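Local coordinates for transcriptional regulator nlh2 (Aquifex aeolicus, PDB 4G3V), which activates sigma-54-dependent transcription under the control of its GAF domain, which probably senses a signal and is captured here in an inactive state, at the interface of chains A and B. Coordinates in Å, arbitrary orientation; residue numbers count along the deposited sequence, not the author numbering. Chains: chain A/B, Transcriptional regulator nlh2.

Contacts 1 and 2 lie side by side along one two-fold symmetric interface, the centres of their C-alpha atoms about 11 Å apart and B:Leu155 common to both. Each pairs the first helix of one chain with the last helix of the other, but the roles are exchanged: chain A offers helix 4-19 in contact 1, and chain B does so in contact 2. A:Thr16 meets B:Asn154 and B:Thr16 meets A:Asn154, whereas A:Met158 and B:Met158 differ in side-chain shape. Together the contacts form part of a helical pairing that may hold two GAF domains as a dimer, although the structure alone does not prove one in solution.

Contact 1: the interface of chains A and B. Residues chain A 12-13, 16, 20, 155; chain B 121, 150, 154-155, 158.
A:Asn13 and B:Asn154 meet amide to amide, their side chains crossing at about a right angle and their planes turned 33° apart. The A:Asn13 carbonyl oxygen OD1 accepts from B:Asn154 ND2 at 2.9 Å, nearly along the C=O axis and close to the donor's amide plane. The same oxygen takes a second bond from B:Asn150 ND2 at 3.2 Å, so two amide groups one helical turn apart grip one atom. B:Asn154 ND2 also donates to its own B:Asn150 O, from above that carbonyl's plane, which, with the bond to A:Asn13, should limit rotation of the amide and leave OD1 facing A:Thr16. There A:Thr16 OG1 lies 3.1 Å from B:Asn154 OD1, a weak bond; the same hydroxyl also donates to A:Val12 O. An alanine in place of B:Asn154 would probably leave A:Asn13 OD1 with a weaker hold and open a gap beside A:Thr16.

Beyond this polar knot the packing is apolar. A:Leu155 CD2 touches B:Leu155 CD2 at 3.8 Å and B:Met158 SD at 3.7 Å. B:Met158 extends through chi2 (-168°) before bending at chi3, which carries its CE to the backbone carbonyl of A:Leu155, while its CG rests against the methyls of A:Thr16 and A:Thr20. The looser flank is at B:Lys121, which touches through its backbone O, 4.1 Å from A:Thr16 CG2, and loses little surface. The site lies where helix 4-19 of chain A runs against helix 139-162 of chain B, beside the end of strand 113-122, with helix 139-162 of chain A closing the apolar side.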
ATOM      1  N   VAL A  12       2.687  -7.582   0.237  1.00 23.37           N
ATOM      2  CA  VAL A  12       2.460  -6.278   0.848  1.00 23.16           C
ATOM      3  C   VAL A  12       2.410  -6.418   2.378  1.00 22.91           C
ATOM      4  O   VAL A  12       3.033  -5.632   3.105  1.00 23.31           O
ATOM      5  CB  VAL A  12       1.170  -5.625   0.301  1.00 25.43           C
ATOM      6  CG1 VAL A  12       0.691  -4.497   1.219  1.00 26.84           C
ATOM      7  CG2 VAL A  12       1.416  -5.116  -1.118  1.00 26.84           C
ATOM      8  N   ASN A  13       1.695  -7.413   2.884  1.00 23.05           N
ATOM      9  CA  ASN A  13       1.705  -7.643   4.338  1.00 24.71           C
ATOM     10  C   ASN A  13       3.114  -7.923   4.864  1.00 21.44           C
ATOM     11  O   ASN A  13       3.515  -7.412   5.906  1.00 22.70           O
ATOM     12  CB  ASN A  13       0.790  -8.812   4.730  1.00 26.01           C
ATOM     13  CG  ASN A  13      -0.663  -8.549   4.420  1.00 27.11           C
ATOM     14  OD1 ASN A  13      -1.082  -7.402   4.282  1.00 26.28           O
ATOM     15  ND2 ASN A  13      -1.447  -9.621   4.313  1.00 28.61           N
ATOM     16  N   THR A  16       5.325  -4.804   4.905  1.00 22.90           N
ATOM     17  CA  THR A  16       4.974  -3.916   6.013  1.00 22.93           C
ATOM     18  C   THR A  16       5.564  -4.431   7.324  1.00 21.98           C
ATOM     19  O   THR A  16       6.048  -3.658   8.152  1.00 22.28           O
ATOM     20  CB  THR A  16       3.444  -3.761   6.116  1.00 23.35           C
ATOM     21  OG1 THR A  16       2.953  -3.217   4.885  1.00 23.28           O
ATOM     22  CG2 THR A  16       3.025  -2.851   7.246  1.00 25.61           C
ATOM     23  N   THR A  20       8.304  -2.265   9.461  1.00 23.56           N
ATOM     24  CA  THR A  20       7.948  -1.820  10.810  1.00 26.15           C
ATOM     25  C   THR A  20       8.767  -2.535  11.897  1.00 26.52           C
ATOM     26  O   THR A  20       8.487  -2.403  13.088  1.00 27.61           O
ATOM     27  CB  THR A  20       6.444  -1.984  11.101  1.00 27.03           C
ATOM     28  OG1 THR A  20       6.028  -3.349  10.891  1.00 26.63           O
ATOM     29  CG2 THR A  20       5.637  -1.047  10.201  1.00 28.92           C
ATOM     30  N   LEU A 155       4.803   2.238   0.547  1.00 22.18           N
ATOM     31  CA  LEU A 155       5.274   1.647   1.793  1.00 23.97           C
ATOM     32  C   LEU A 155       6.686   2.123   2.059  1.00 21.74           C
ATOM     33  O   LEU A 155       7.060   2.416   3.203  1.00 22.12           O
ATOM     34  CB  LEU A 155       5.236   0.126   1.725  1.00 23.39           C
ATOM     35  CG  LEU A 155       3.858  -0.522   1.613  1.00 24.93           C
ATOM     36  CD1 LEU A 155       4.011  -2.018   1.431  1.00 25.50           C
ATOM     37  CD2 LEU A 155       3.004  -0.220   2.823  1.00 25.77           C
TER
ATOM     38  N   LYS B 121      -1.363  -3.605  11.350  1.00 26.49           N
ATOM     39  CA  LYS B 121      -0.306  -4.371  12.029  1.00 25.57           C
ATOM     40  C   LYS B 121       1.037  -3.665  12.059  1.00 24.86           C
ATOM     41  O   LYS B 121       1.464  -3.050  11.071  1.00 26.10           O
ATOM     42  CB  LYS B 121      -0.103  -5.738  11.343  1.00 27.27           C
ATOM     43  CG  LYS B 121      -1.310  -6.646  11.357  1.00 29.35           C
ATOM     44  CD  LYS B 121      -0.950  -8.039  10.848  1.00 32.09           C
ATOM     45  CE  LYS B 121      -2.142  -8.965  10.869  1.00 33.31           C
ATOM     46  NZ  LYS B 121      -1.784 -10.291  10.281  1.00 35.74           N
ATOM     47  N   ASN B 150      -6.907  -3.358   2.233  1.00 26.07           N
ATOM     48  CA  ASN B 150      -5.769  -4.020   2.876  1.00 27.88           C
ATOM     49  C   ASN B 150      -4.498  -3.185   2.803  1.00 27.02           C
ATOM     50  O   ASN B 150      -3.753  -3.102   3.778  1.00 26.97           O
ATOM     51  CB  ASN B 150      -5.469  -5.387   2.286  1.00 29.86           C
ATOM     52  CG  ASN B 150      -4.251  -6.026   2.941  1.00 34.52           C
ATOM     53  OD1 ASN B 150      -4.324  -6.468   4.074  1.00 38.73           O
ATOM     54  ND2 ASN B 150      -3.117  -6.018   2.249  1.00 35.60           N
ATOM     55  N   ASN B 154      -2.245  -1.466   5.925  1.00 22.89           N
ATOM     56  CA  ASN B 154      -0.802  -1.572   6.040  1.00 23.69           C
ATOM     57  C   ASN B 154      -0.133  -0.207   6.156  1.00 23.78           C
ATOM     58  O   ASN B 154       0.780  -0.025   6.965  1.00 24.08           O
ATOM     59  CB  ASN B 154      -0.242  -2.370   4.874  1.00 23.88           C
ATOM     60  CG  ASN B 154      -0.374  -3.870   5.091  1.00 28.25           C
ATOM     61  OD1 ASN B 154       0.332  -4.448   5.915  1.00 31.99           O
ATOM     62  ND2 ASN B 154      -1.269  -4.495   4.365  1.00 29.71           N
ATOM     63  N   LEU B 155      -0.590   0.764   5.378  1.00 22.23           N
ATOM     64  CA  LEU B 155      -0.060   2.122   5.514  1.00 21.26           C
ATOM     65  C   LEU B 155      -0.325   2.646   6.919  1.00 22.21           C
ATOM     66  O   LEU B 155       0.516   3.327   7.500  1.00 24.32           O
ATOM     67  CB  LEU B 155      -0.694   3.057   4.474  1.00 22.19           C
ATOM     68  CG  LEU B 155      -0.316   2.770   3.007  1.00 24.36           C
ATOM     69  CD1 LEU B 155      -1.195   3.573   2.073  1.00 27.40           C
ATOM     70  CD2 LEU B 155       1.143   3.091   2.731  1.00 26.78           C
ATOM     71  N   MET B 158       2.195   1.242   9.327  1.00 24.09           N
ATOM     72  CA  MET B 158       3.440   1.975   9.311  0.56 24.38           C
ATOM     73  C   MET B 158       3.303   3.310  10.032  1.00 24.88           C
ATOM     74  O   MET B 158       4.243   3.743  10.715  1.00 26.23           O
ATOM     75  CB  MET B 158       3.924   2.137   7.890  0.56 25.55           C
ATOM     76  CG  MET B 158       4.114   0.792   7.222  0.56 25.14           C
ATOM     77  SD  MET B 158       4.997   0.949   5.700  0.56 26.65           S
ATOM     78  CE  MET B 158       6.638   1.293   6.340  0.56 24.71           C
TER

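Contact 2: the interface of chains A and B. Residues chain A 121-123, 154, 157-158, 161; chain B 16, 19-20, 155, 159, 162.
Helix 4-19 of chain B and the loop residue that follows it, B:Thr20, settle against helix 139-162 of chain A and the turn after strand 113-122, while the last helices of the two chains also touch. B:Thr20 is the central residue. Its hydroxyl OG1 accepts from the backbone N of A:Gly123 at 2.8 Å, with 161° at the hydrogen, and itself donates to B:Thr16 O, also at 2.8 Å. The torsion explains this double use: OG1 stands between the backbone N and the carbonyl carbon (chi1 57°), where it can reach back to the helix end and across to the turn. The methyl CG2 then faces the other way, 3.6 Å from A:Met158 SD and also against A:Lys161 CB.

A:Met158 is bent at both chi2 and chi3, unlike its partner copy, whose chain is extended at chi2. These bends tuck SD against B:Leu19 CB and B:Thr20 and swing CE over to the backbone of B:Phe159, 3.6 Å from its N, while CG packs on B:Leu155 CD2. B:Leu19 in turn sets CD2 over the centre of the B:Phe159 ring, a second-shell support within chain B. A:Lys161 lies alongside B:Thr20, its aliphatic CG 3.9 Å from B:Leu162 CD2 and its CE 3.5 Å from B:Thr20 O. One turn earlier on helix 4-19, B:Thr16 OG1 donates to A:Asn154 OD1 at 2.9 Å, approaching from above the carbonyl plane with a C=O...donor angle of 103°.

The site illustrates how the residue just after a helix can join that helix's end to a partner chain: it ties the first helix of one chain to the turn after strand 113-122 and the last helix of the other, and so may help fix how the two GAF domains are placed in the inactive state.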
ATOM      1  N   LYS A 121       7.767   8.611  -2.184  1.00 23.60           N
ATOM      2  CA  LYS A 121       7.458   9.983  -1.788  1.00 24.67           C
ATOM      3  C   LYS A 121       7.252  10.148  -0.294  1.00 23.97           C
ATOM      4  O   LYS A 121       6.587   9.331   0.346  1.00 23.73           O
ATOM      5  CB  LYS A 121       6.188  10.448  -2.481  1.00 26.20           C
ATOM      6  CG  LYS A 121       6.330  10.588  -3.987  1.00 27.04           C
ATOM      7  CD  LYS A 121       5.143  11.346  -4.567  1.00 30.69           C
ATOM      8  CE  LYS A 121       5.176  11.352  -6.061  1.00 33.58           C
ATOM      9  NZ  LYS A 121       4.034  12.129  -6.631  1.00 34.24           N
ATOM     10  N   VAL A 122       7.811  11.231   0.229  1.00 27.20           N
ATOM     11  CA  VAL A 122       7.601  11.642   1.607  1.00 27.03           C
ATOM     12  C   VAL A 122       7.005  13.051   1.601  1.00 27.76           C
ATOM     13  O   VAL A 122       7.626  14.021   1.104  1.00 28.55           O
ATOM     14  CB  VAL A 122       8.914  11.653   2.387  1.00 28.97           C
ATOM     15  CG1 VAL A 122       8.670  12.127   3.811  1.00 28.95           C
ATOM     16  CG2 VAL A 122       9.557  10.270   2.370  1.00 28.38           C
ATOM     17  N   GLY A 123       5.806  13.169   2.151  1.00 28.05           N
ATOM     18  CA  GLY A 123       5.082  14.435   2.118  1.00 29.87           C
ATOM     19  C   GLY A 123       4.796  14.866   0.684  1.00 30.65           C
ATOM     20  O   GLY A 123       4.712  16.060   0.385  1.00 33.48           O
ATOM     21  N   ASN A 154       4.994   3.378  -2.081  1.00 21.27           N
ATOM     22  CA  ASN A 154       4.355   4.092  -0.984  1.00 22.78           C
ATOM     23  C   ASN A 154       4.746   3.562   0.406  1.00 23.65           C
ATOM     24  O   ASN A 154       4.989   4.344   1.338  1.00 22.74           O
ATOM     25  CB  ASN A 154       2.850   4.062  -1.162  1.00 23.33           C
ATOM     26  CG  ASN A 154       2.374   5.091  -2.190  1.00 28.26           C
ATOM     27  OD1 ASN A 154       2.284   6.266  -1.886  1.00 31.89           O
ATOM     28  ND2 ASN A 154       2.095   4.651  -3.401  1.00 29.01           N
ATOM     29  N   GLY A 157       7.964   4.945   1.028  1.00 20.85           N
ATOM     30  CA  GLY A 157       7.865   6.349   1.409  1.00 23.63           C
ATOM     31  C   GLY A 157       7.639   6.481   2.912  1.00 23.84           C
ATOM     32  O   GLY A 157       8.260   7.291   3.583  1.00 24.05           O
ATOM     33  N   MET A 158       6.741   5.664   3.455  1.00 23.96           N
ATOM     34  CA  MET A 158       6.474   5.649   4.891  0.78 23.60           C
ATOM     35  C   MET A 158       7.755   5.290   5.637  1.00 24.29           C
ATOM     36  O   MET A 158       8.091   5.893   6.648  1.00 26.37           O
ATOM     37  CB  MET A 158       5.391   4.627   5.242  0.78 24.01           C
ATOM     38  CG  MET A 158       4.002   4.908   4.675  0.78 26.37           C
ATOM     39  SD  MET A 158       3.172   6.325   5.398  0.78 30.61           S
ATOM     40  CE  MET A 158       3.145   5.906   7.134  0.78 28.33           C
ATOM     41  N   LYS A 161      10.254   8.095   5.885  1.00 28.64           N
ATOM     42  CA  LYS A 161       9.816   9.015   6.937  1.00 30.86           C
ATOM     43  C   LYS A 161      10.147   8.438   8.320  1.00 32.12           C
ATOM     44  O   LYS A 161      10.651   9.142   9.202  1.00 32.86           O
ATOM     45  CB  LYS A 161       8.308   9.262   6.808  1.00 32.08           C
ATOM     46  CG  LYS A 161       7.707  10.203   7.859  1.00 33.50           C
ATOM     47  CD  LYS A 161       8.199  11.628   7.714  1.00 37.15           C
ATOM     48  CE  LYS A 161       7.623  12.520   8.809  1.00 41.09           C
ATOM     49  NZ  LYS A 161       7.916  13.947   8.582  1.00 44.16           N
TER
ATOM     50  N   THR B  16      -0.596   8.221   1.672  1.00 23.97           N
ATOM     51  CA  THR B  16       0.811   8.231   2.025  1.00 23.90           C
ATOM     52  C   THR B  16       1.307   9.658   2.274  1.00 23.06           C
ATOM     53  O   THR B  16       2.067   9.909   3.205  1.00 24.69           O
ATOM     54  CB  THR B  16       1.649   7.523   0.953  1.00 25.02           C
ATOM     55  OG1 THR B  16       1.198   6.165   0.832  1.00 26.16           O
ATOM     56  CG2 THR B  16       3.130   7.536   1.326  1.00 27.22           C
ATOM     57  N   LEU B  19      -0.051  10.709   5.743  1.00 23.93           N
ATOM     58  CA  LEU B  19       0.572   9.986   6.856  1.00 26.02           C
ATOM     59  C   LEU B  19       2.067  10.214   6.991  1.00 26.21           C
ATOM     60  O   LEU B  19       2.656   9.867   8.028  1.00 27.50           O
ATOM     61  CB  LEU B  19       0.277   8.498   6.743  1.00 26.11           C
ATOM     62  CG  LEU B  19      -1.206   8.118   6.779  1.00 25.15           C
ATOM     63  CD1 LEU B  19      -1.361   6.613   6.632  1.00 25.77           C
ATOM     64  CD2 LEU B  19      -1.874   8.609   8.059  1.00 26.13           C
ATOM     65  N   THR B  20       2.688  10.808   5.973  1.00 26.47           N
ATOM     66  CA  THR B  20       4.087  11.223   6.096  1.00 28.39           C
ATOM     67  C   THR B  20       4.218  12.730   6.350  1.00 30.80           C
ATOM     68  O   THR B  20       5.330  13.283   6.339  1.00 31.22           O
ATOM     69  CB  THR B  20       4.915  10.833   4.861  1.00 25.76           C
ATOM     70  OG1 THR B  20       4.346  11.396   3.669  1.00 25.20           O
ATOM     71  CG2 THR B  20       4.976   9.320   4.738  1.00 28.36           C
ATOM     72  N   LEU B 155      -0.590   0.764   5.378  1.00 22.23           N
ATOM     73  CA  LEU B 155      -0.060   2.122   5.514  1.00 21.26           C
ATOM     74  C   LEU B 155      -0.325   2.646   6.919  1.00 22.21           C
ATOM     75  O   LEU B 155       0.516   3.327   7.500  1.00 24.32           O
ATOM     76  CB  LEU B 155      -0.694   3.057   4.474  1.00 22.19           C
ATOM     77  CG  LEU B 155      -0.316   2.770   3.007  1.00 24.36           C
ATOM     78  CD1 LEU B 155      -1.195   3.573   2.073  1.00 27.40           C
ATOM     79  CD2 LEU B 155       1.143   3.091   2.731  1.00 26.78           C
ATOM     80  N   PHE B 159       2.135   3.939   9.932  1.00 23.71           N
ATOM     81  CA  PHE B 159       1.896   5.203  10.631  1.00 24.60           C
ATOM     82  C   PHE B 159       1.878   4.998  12.149  1.00 25.87           C
ATOM     83  O   PHE B 159       2.402   5.823  12.904  1.00 25.45           O
ATOM     84  CB  PHE B 159       0.584   5.810  10.159  1.00 23.91           C
ATOM     85  CG  PHE B 159       0.299   7.180  10.728  1.00 23.98           C
ATOM     86  CD1 PHE B 159       1.075   8.271  10.373  1.00 24.92           C
ATOM     87  CD2 PHE B 159      -0.761   7.373  11.601  1.00 24.59           C
ATOM     88  CE1 PHE B 159       0.795   9.540  10.876  1.00 27.05           C
ATOM     89  CE2 PHE B 159      -1.050   8.633  12.110  1.00 25.99           C
ATOM     90  CZ  PHE B 159      -0.265   9.716  11.750  1.00 26.37           C
ATOM     91  N   LEU B 162       5.382   4.797  13.149  1.00 31.75           N
ATOM     92  CA  LEU B 162       5.972   6.126  13.071  1.00 33.86           C
ATOM     93  C   LEU B 162       5.664   6.973  14.306  1.00 35.87           C
ATOM     94  O   LEU B 162       6.527   7.692  14.820  1.00 36.60           O
ATOM     95  CB  LEU B 162       5.428   6.830  11.838  1.00 33.75           C
ATOM     96  CG  LEU B 162       5.872   8.258  11.580  1.00 40.49           C
ATOM     97  CD1 LEU B 162       7.376   8.322  11.301  1.00 42.03           C
ATOM     98  CD2 LEU B 162       5.073   8.790  10.414  1.00 40.24           C
TER